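Glutathione reductase (Bartonella henselae, PDB 3O0H) probably catalyses the NADPH-dependent reduction of glutathione disulfide to glutathione, as a two-chain flavoenzyme carrying bound FAD. Local coordinates at residues L225-F230 / Q236-A241; T218-G223 / V267-G272. All coordinates share one frame; numbering follows the deposited sequence.

Interaction 1: residues L225-F230 / Q236-A241; sequences LILRNF and QLLNDA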
ATOM      1  N   LEU B 225      22.826   8.956 -15.561  1.00 15.51           N
ATOM      2  CA  LEU B 225      21.858   8.037 -14.901  1.00 14.98           C
ATOM      3  C   LEU B 225      20.474   8.662 -14.859  1.00 13.74           C
ATOM      4  O   LEU B 225      20.348   9.853 -14.593  1.00 14.21           O
ATOM      5  CB  LEU B 225      22.347   7.708 -13.462  1.00 15.67           C
ATOM      6  CG  LEU B 225      21.645   6.665 -12.585  1.00 16.49           C
ATOM      7  CD1 LEU B 225      21.637   5.240 -13.186  1.00 16.08           C
ATOM      8  CD2 LEU B 225      22.337   6.676 -11.172  1.00 18.02           C
ATOM      9  N   ILE B 226      19.460   7.868 -15.160  1.00 12.60           N
ATOM     10  CA  ILE B 226      18.089   8.310 -15.136  1.00 12.54           C
ATOM     11  C   ILE B 226      17.680   8.950 -13.798  1.00 12.74           C
ATOM     12  O   ILE B 226      18.403   8.800 -12.775  1.00 12.63           O
ATOM     13  CB  ILE B 226      17.100   7.187 -15.503  1.00 11.71           C
ATOM     14  CG1 ILE B 226      17.237   5.977 -14.527  1.00 12.35           C
ATOM     15  CG2 ILE B 226      17.236   6.860 -17.054  1.00 10.87           C
ATOM     16  CD1 ILE B 226      16.056   4.955 -14.635  1.00 11.48           C
ATOM     17  N   LEU B 227      16.577   9.721 -13.857  1.00 12.91           N
ATOM     18  CA  LEU B 227      15.974  10.373 -12.680  1.00 12.39           C
ATOM     19  C   LEU B 227      16.935  11.209 -11.829  1.00 14.91           C
ATOM     20  O   LEU B 227      17.122  11.011 -10.613  1.00 13.60           O
ATOM     21  CB  LEU B 227      15.239   9.317 -11.841  1.00 11.84           C
ATOM     22  CG  LEU B 227      14.109   8.579 -12.542  1.00 11.97           C
ATOM     23  CD1 LEU B 227      13.486   7.539 -11.642  1.00 16.62           C
ATOM     24  CD2 LEU B 227      13.058   9.568 -12.989  1.00 12.70           C
ATOM     25  N   ARG B 228      17.548  12.204 -12.480  1.00 16.66           N
ATOM     26  CA  ARG B 228      18.332  13.218 -11.805  1.00 19.33           C
ATOM     27  C   ARG B 228      17.462  13.798 -10.673  1.00 19.41           C
ATOM     28  O   ARG B 228      16.275  13.938 -10.856  1.00 18.31           O
ATOM     29  CB  ARG B 228      18.614  14.353 -12.799  1.00 20.87           C
ATOM     30  CG  ARG B 228      20.037  14.772 -12.936  1.00 29.06           C
ATOM     31  CD  ARG B 228      20.145  15.998 -13.849  1.00 36.73           C
ATOM     32  NE  ARG B 228      19.858  15.728 -15.273  1.00 41.18           N
ATOM     33  CZ  ARG B 228      20.779  15.581 -16.246  1.00 46.12           C
ATOM     34  NH1 ARG B 228      22.086  15.609 -15.983  1.00 48.90           N
ATOM     35  NH2 ARG B 228      20.389  15.400 -17.511  1.00 46.89           N
ATOM     36  N   ASN B 229      18.051  14.092  -9.531  1.00 20.22           N
ATOM     37  CA  ASN B 229      17.354  14.706  -8.359  1.00 23.26           C
ATOM     38  C   ASN B 229      16.527  13.751  -7.461  1.00 22.41           C
ATOM     39  O   ASN B 229      15.966  14.185  -6.425  1.00 25.10           O
ATOM     40  CB  ASN B 229      16.474  15.906  -8.773  1.00 24.76           C
ATOM     41  CG  ASN B 229      17.275  16.994  -9.466  1.00 26.91           C
ATOM     42  OD1 ASN B 229      16.935  17.418 -10.561  1.00 31.96           O
ATOM     43  ND2 ASN B 229      18.343  17.424  -8.838  1.00 26.44           N
ATOM     44  N   PHE B 230      16.472  12.478  -7.825  1.00 18.77           N
ATOM     45  CA  PHE B 230      15.951  11.445  -6.919  1.00 16.96           C
ATOM     46  C   PHE B 230      17.113  10.827  -6.147  1.00 17.22           C
ATOM     47  O   PHE B 230      18.270  10.913  -6.573  1.00 17.33           O
ATOM     48  CB  PHE B 230      15.246  10.351  -7.707  1.00 15.61           C
ATOM     49  CG  PHE B 230      13.933  10.751  -8.254  1.00 14.17           C
ATOM     50  CD1 PHE B 230      13.860  11.633  -9.322  1.00 16.45           C
ATOM     51  CD2 PHE B 230      12.749  10.305  -7.681  1.00 17.48           C
ATOM     52  CE1 PHE B 230      12.666  12.024  -9.817  1.00 14.49           C
ATOM     53  CE2 PHE B 230      11.526  10.696  -8.208  1.00 16.13           C
ATOM     54  CZ  PHE B 230      11.495  11.549  -9.287  1.00 16.19           C
ATOM     55  N   GLN B 236      19.555   4.091  -9.306  1.00 12.62           N
ATOM     56  CA  GLN B 236      20.403   2.977  -9.703  1.00 14.33           C
ATOM     57  C   GLN B 236      19.589   1.709  -9.775  1.00 13.52           C
ATOM     58  O   GLN B 236      19.699   0.974 -10.753  1.00 12.97           O
ATOM     59  CB  GLN B 236      21.591   2.816  -8.767  1.00 15.32           C
ATOM     60  CG  GLN B 236      22.578   1.712  -9.225  1.00 18.28           C
ATOM     61  CD  GLN B 236      23.367   2.178 -10.422  1.00 19.81           C
ATOM     62  OE1 GLN B 236      24.142   3.128 -10.308  1.00 21.11           O
ATOM     63  NE2 GLN B 236      23.129   1.558 -11.607  1.00 14.34           N
ATOM     64  N   LEU B 237      18.764   1.449  -8.757  1.00 13.52           N
ATOM     65  CA  LEU B 237      17.976   0.201  -8.759  1.00 14.42           C
ATOM     66  C   LEU B 237      17.022   0.147  -9.937  1.00 13.68           C
ATOM     67  O   LEU B 237      16.825  -0.942 -10.543  1.00 13.81           O
ATOM     68  CB  LEU B 237      17.207   0.009  -7.452  1.00 14.59           C
ATOM     69  CG  LEU B 237      18.020  -0.263  -6.190  1.00 17.60           C
ATOM     70  CD1 LEU B 237      17.153  -0.039  -4.896  1.00 19.10           C
ATOM     71  CD2 LEU B 237      18.546  -1.661  -6.235  1.00 19.99           C
ATOM     72  N   LEU B 238      16.393   1.285 -10.266  1.00 13.04           N
ATOM     73  CA  LEU B 238      15.483   1.303 -11.416  1.00 12.40           C
ATOM     74  C   LEU B 238      16.257   1.049 -12.721  1.00 12.11           C
ATOM     75  O   LEU B 238      15.877   0.185 -13.534  1.00 11.87           O
ATOM     76  CB  LEU B 238      14.681   2.608 -11.519  1.00 12.06           C
ATOM     77  CG  LEU B 238      13.758   2.703 -12.730  1.00 11.36           C
ATOM     78  CD1 LEU B 238      12.749   1.543 -12.765  1.00 13.00           C
ATOM     79  CD2 LEU B 238      12.995   4.098 -12.744  1.00 11.54           C
ATOM     80  N   ASN B 239      17.360   1.769 -12.888  1.00 12.06           N
ATOM     81  CA  ASN B 239      18.181   1.611 -14.096  1.00 12.12           C
ATOM     82  C   ASN B 239      18.498   0.143 -14.292  1.00 12.89           C
ATOM     83  O   ASN B 239      18.341  -0.391 -15.372  1.00 13.16           O
ATOM     84  CB  ASN B 239      19.498   2.372 -13.969  1.00 13.23           C
ATOM     85  CG  ASN B 239      20.441   2.074 -15.123  1.00 12.79           C
ATOM     86  OD1 ASN B 239      20.329   2.679 -16.190  1.00 15.04           O
ATOM     87  ND2 ASN B 239      21.346   1.124 -14.918  1.00 12.76           N
ATOM     88  N   ASP B 240      18.963  -0.503 -13.221  1.00 13.31           N
ATOM     89  CA  ASP B 240      19.454  -1.846 -13.326  1.00 14.10           C
ATOM     90  C   ASP B 240      18.307  -2.848 -13.624  1.00 13.67           C
ATOM     91  O   ASP B 240      18.485  -3.823 -14.365  1.00 13.07           O
ATOM     92  CB  ASP B 240      20.213  -2.231 -12.078  1.00 14.30           C
ATOM     93  CG  ASP B 240      21.473  -1.407 -11.858  1.00 14.77           C
ATOM     94  OD1 ASP B 240      21.943  -0.648 -12.725  1.00 12.70           O
ATOM     95  OD2 ASP B 240      22.026  -1.576 -10.764  1.00 17.80           O
ATOM     96  N   ALA B 241      17.129  -2.619 -13.059  1.00 13.11           N
ATOM     97  CA  ALA B 241      15.986  -3.496 -13.343  1.00 12.70           C
ATOM     98  C   ALA B 241      15.512  -3.340 -14.800  1.00 13.48           C
ATOM     99  O   ALA B 241      15.027  -4.313 -15.435  1.00 14.94           O
ATOM    100  CB  ALA B 241      14.839  -3.190 -12.369  1.00 11.73           C
TER
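Leu-238 reaches out of helix 232-245 to meet Ile-226 and Leu-227 in the loop that links strand 216-220 of the Rossmann-type parallel sheet to that helix and folds back on it. Its CB lies 4.1 Å from Ile-226 CD1. One bond further out, CG closes to 3.7 Å from the same methyl, and at the tip CD2 sits 3.6 Å from Leu-227 CD1 while still touching Ile-226 CD1. CG of Leu-238 stands anti to the backbone N (chi1 178°), which carries the branch off the helix and across both loop side chains at roughly a right angle. Val-204 and Ile-371 also pack on Leu-238, so the cluster joins helices 232-245 and 201-212 to strand 371-375 of the dimerisation domain.

Nearer the start of the loop, Leu-225 lays CD1 over the root of Asn-239, 3.7 Å from its CB, and CD2 approaches Gln-236 OE1. Along the helix both amide nitrogens converge on Asp-240 OD1: Gln-236 NE2, at 2.7 Å, comes from the syn side but tilted well out of the carboxylate plane, and Asn-239 ND2, at 2.9 Å, lies nearer that plane on the anti side. Tyr-251 OH bonds both Asn-239 OD1 and Ile-226 N, and Arg-235 bonds the carbonyls of Leu-225 and Ile-226. With no hydrogen bond running directly between the two segments, their fit rests on methyl packing, while polar residues outside them fix the loop backbone.

Interaction 2: residues T218-G223 / V267-G272; sequences TLLHRG and VVLTNG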
ATOM      1  N   THR B 218      14.069   1.568 -26.405  1.00 15.72           N
ATOM      2  CA  THR B 218      15.344   2.236 -26.119  1.00 15.57           C
ATOM      3  C   THR B 218      15.078   3.599 -25.466  1.00 14.77           C
ATOM      4  O   THR B 218      14.244   4.379 -25.943  1.00 14.99           O
ATOM      5  CB  THR B 218      16.154   2.464 -27.361  1.00 16.28           C
ATOM      6  OG1 THR B 218      16.383   1.205 -28.029  1.00 18.49           O
ATOM      7  CG2 THR B 218      17.584   3.048 -27.007  1.00 17.55           C
ATOM      8  N   LEU B 219      15.747   3.860 -24.348  1.00 14.60           N
ATOM      9  CA  LEU B 219      15.609   5.159 -23.674  1.00 14.04           C
ATOM     10  C   LEU B 219      16.952   5.903 -23.806  1.00 14.58           C
ATOM     11  O   LEU B 219      18.011   5.320 -23.557  1.00 16.55           O
ATOM     12  CB  LEU B 219      15.198   4.967 -22.213  1.00 13.00           C
ATOM     13  CG  LEU B 219      14.880   6.264 -21.462  1.00 15.40           C
ATOM     14  CD1 LEU B 219      13.897   6.079 -20.297  1.00 15.22           C
ATOM     15  CD2 LEU B 219      16.180   6.862 -20.951  1.00 15.52           C
ATOM     16  N   LEU B 220      16.904   7.171 -24.222  1.00 16.10           N
ATOM     17  CA  LEU B 220      18.082   8.001 -24.354  1.00 15.61           C
ATOM     18  C   LEU B 220      18.036   9.013 -23.229  1.00 16.22           C
ATOM     19  O   LEU B 220      16.973   9.600 -22.919  1.00 15.75           O
ATOM     20  CB  LEU B 220      18.152   8.703 -25.714  1.00 18.06           C
ATOM     21  CG  LEU B 220      17.890   7.829 -26.957  1.00 16.91           C
ATOM     22  CD1 LEU B 220      17.820   8.619 -28.282  1.00 14.57           C
ATOM     23  CD2 LEU B 220      18.926   6.743 -27.020  1.00 18.75           C
ATOM     24  N   HIS B 221      19.193   9.229 -22.622  1.00 16.30           N
ATOM     25  CA  HIS B 221      19.325  10.205 -21.565  1.00 16.66           C
ATOM     26  C   HIS B 221      20.626  10.981 -21.723  1.00 18.31           C
ATOM     27  O   HIS B 221      21.704  10.367 -21.946  1.00 19.02           O
ATOM     28  CB  HIS B 221      19.295   9.498 -20.212  1.00 16.04           C
ATOM     29  CG  HIS B 221      19.465  10.428 -19.052  1.00 17.19           C
ATOM     30  ND1 HIS B 221      18.515  11.360 -18.709  1.00 22.55           N
ATOM     31  CD2 HIS B 221      20.453  10.552 -18.145  1.00 23.25           C
ATOM     32  CE1 HIS B 221      18.916  12.030 -17.638  1.00 20.91           C
ATOM     33  NE2 HIS B 221      20.091  11.560 -17.277  1.00 25.23           N
ATOM     34  N   ARG B 222      20.545  12.313 -21.570  1.00 18.51           N
ATOM     35  CA  ARG B 222      21.699  13.221 -21.795  1.00 21.01           C
ATOM     36  C   ARG B 222      22.807  13.102 -20.758  1.00 22.31           C
ATOM     37  O   ARG B 222      23.957  13.407 -21.050  1.00 23.42           O
ATOM     38  CB  ARG B 222      21.253  14.695 -21.891  1.00 21.69           C
ATOM     39  N   GLY B 223      22.469  12.657 -19.550  1.00 22.17           N
ATOM     40  CA  GLY B 223      23.458  12.561 -18.466  1.00 23.17           C
ATOM     41  C   GLY B 223      23.888  11.123 -18.204  1.00 23.26           C
ATOM     42  O   GLY B 223      23.855  10.285 -19.114  1.00 22.89           O
ATOM     43  N   VAL B 267      17.117   7.702 -35.566  1.00 28.88           N
ATOM     44  CA  VAL B 267      17.525   8.667 -34.571  1.00 28.26           C
ATOM     45  C   VAL B 267      19.038   8.702 -34.553  1.00 30.00           C
ATOM     46  O   VAL B 267      19.679   7.701 -34.214  1.00 30.19           O
ATOM     47  CB  VAL B 267      16.976   8.337 -33.175  1.00 26.16           C
ATOM     48  CG1 VAL B 267      17.421   9.415 -32.164  1.00 24.82           C
ATOM     49  CG2 VAL B 267      15.400   8.213 -33.187  1.00 22.29           C
ATOM     50  N   VAL B 268      19.595   9.853 -34.908  1.00 30.87           N
ATOM     51  CA  VAL B 268      21.010  10.021 -35.030  1.00 33.52           C
ATOM     52  C   VAL B 268      21.473  10.858 -33.848  1.00 32.97           C
ATOM     53  O   VAL B 268      20.971  11.957 -33.663  1.00 32.62           O
ATOM     54  CB  VAL B 268      21.366  10.723 -36.359  1.00 36.54           C
ATOM     55  CG1 VAL B 268      22.880  10.835 -36.527  1.00 38.39           C
ATOM     56  CG2 VAL B 268      20.736   9.979 -37.559  1.00 37.37           C
ATOM     57  N   LEU B 269      22.430  10.327 -33.075  1.00 32.58           N
ATOM     58  CA  LEU B 269      23.001  10.987 -31.869  1.00 32.13           C
ATOM     59  C   LEU B 269      24.203  11.791 -32.240  1.00 35.23           C
ATOM     60  O   LEU B 269      24.797  11.538 -33.294  1.00 38.71           O
ATOM     61  CB  LEU B 269      23.398   9.955 -30.790  1.00 29.74           C
ATOM     62  CG  LEU B 269      22.336   8.957 -30.325  1.00 28.36           C
ATOM     63  CD1 LEU B 269      22.825   8.127 -29.134  1.00 28.53           C
ATOM     64  CD2 LEU B 269      21.078   9.708 -29.925  1.00 26.00           C
ATOM     65  N   THR B 270      24.613  12.742 -31.402  1.00 35.81           N
ATOM     66  CA  THR B 270      25.786  13.569 -31.745  1.00 39.51           C
ATOM     67  C   THR B 270      27.119  12.793 -31.803  1.00 41.96           C
ATOM     68  O   THR B 270      28.080  13.285 -32.376  1.00 43.98           O
ATOM     69  CB  THR B 270      26.006  14.757 -30.769  1.00 39.86           C
ATOM     70  OG1 THR B 270      25.993  14.266 -29.428  1.00 37.79           O
ATOM     71  CG2 THR B 270      24.935  15.839 -30.954  1.00 38.26           C
ATOM     72  N   ASN B 271      27.178  11.604 -31.201  1.00 41.07           N
ATOM     73  CA  ASN B 271      28.387  10.805 -31.222  1.00 43.71           C
ATOM     74  C   ASN B 271      28.464   9.811 -32.388  1.00 45.79           C
ATOM     75  O   ASN B 271      29.398   9.012 -32.455  1.00 47.26           O
ATOM     76  CB  ASN B 271      28.538  10.059 -29.912  1.00 42.57           C
ATOM     77  CG  ASN B 271      27.613   8.880 -29.804  1.00 41.40           C
ATOM     78  OD1 ASN B 271      26.691   8.710 -30.607  1.00 40.47           O
ATOM     79  ND2 ASN B 271      27.870   8.035 -28.813  1.00 42.50           N
ATOM     80  N   GLY B 272      27.475   9.838 -33.280  1.00 45.32           N
ATOM     81  CA  GLY B 272      27.480   8.988 -34.455  1.00 46.90           C
ATOM     82  C   GLY B 272      26.598   7.751 -34.373  1.00 44.85           C
ATOM     83  O   GLY B 272      26.271   7.162 -35.402  1.00 45.82           O
TER
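The carbonyl O of Leu-269 accepts the backbone N of Gly-272 at 3.2 Å, closing the type I turn that ends strand 264-269 and leads into strand 274-277. These two strands belong to a three-stranded antiparallel sheet that packs beside the parallel sheet of a Rossmann-type domain, probably the one that binds NADPH, as in other glutathione reductases. Gly-272 has a positive phi of 101°, a backbone shape that suits glycine, and Asn-271 OD1 adds a bond to the backbone N of Gln-273 just beyond the turn.

Across from the hairpin, strand 216-220 of the parallel sheet offers Leu-220. No backbone bond joins the two segments, and the CA atoms of Leu-220 and Leu-269 stand 9.5 Å apart, so the gap between the sheets is spanned by side chains. Leu-220 holds CG anti to its carbonyl carbon (chi1 -47°) and extends at chi2 (174°), which sends CD1 across to the hairpin. Val-267 and Leu-269, two residues apart on their strand, turn their side chains to the same side and share that one methyl. Val-267 and Leu-220 lie side by side, pointing opposite ways, whereas Leu-269 comes at a slant.

Val-255 of strand 255-261 packs on both Leu-220 and Val-267, Ile-250 touches Leu-220, and Ala-253 touches Leu-269; all three touching side chains of the contact are apolar and buried. Main-chain hydrogen bonding with Ile-196 holds Leu-220 in the parallel sheet. At the centre of the contact, Leu-220 CD1 lies 3.8 Å from Leu-269 CD2 and 4.0 Å from Val-267 CG1.

Followed from the N terminus, the chain first runs up strand 216-220, whose end supplies one half of interaction 2, and then enters the loop 225-230. Interaction 1 closes early, folding that loop onto residues 236-241 of the helix that follows, six residues on. Interaction 2 closes much later, when the chain returns as strand 264-269, so the short closure falls within the long one and the two do not cross. Interaction 1 thus closes a strand-loop-helix unit of the parallel sheet internally, and interaction 2 ties its strand to the antiparallel sheet. They also meet directly, with Ile-226 CG2 packing 4.0 Å from Leu-219 CD2 and Arg-228 resting on His-221.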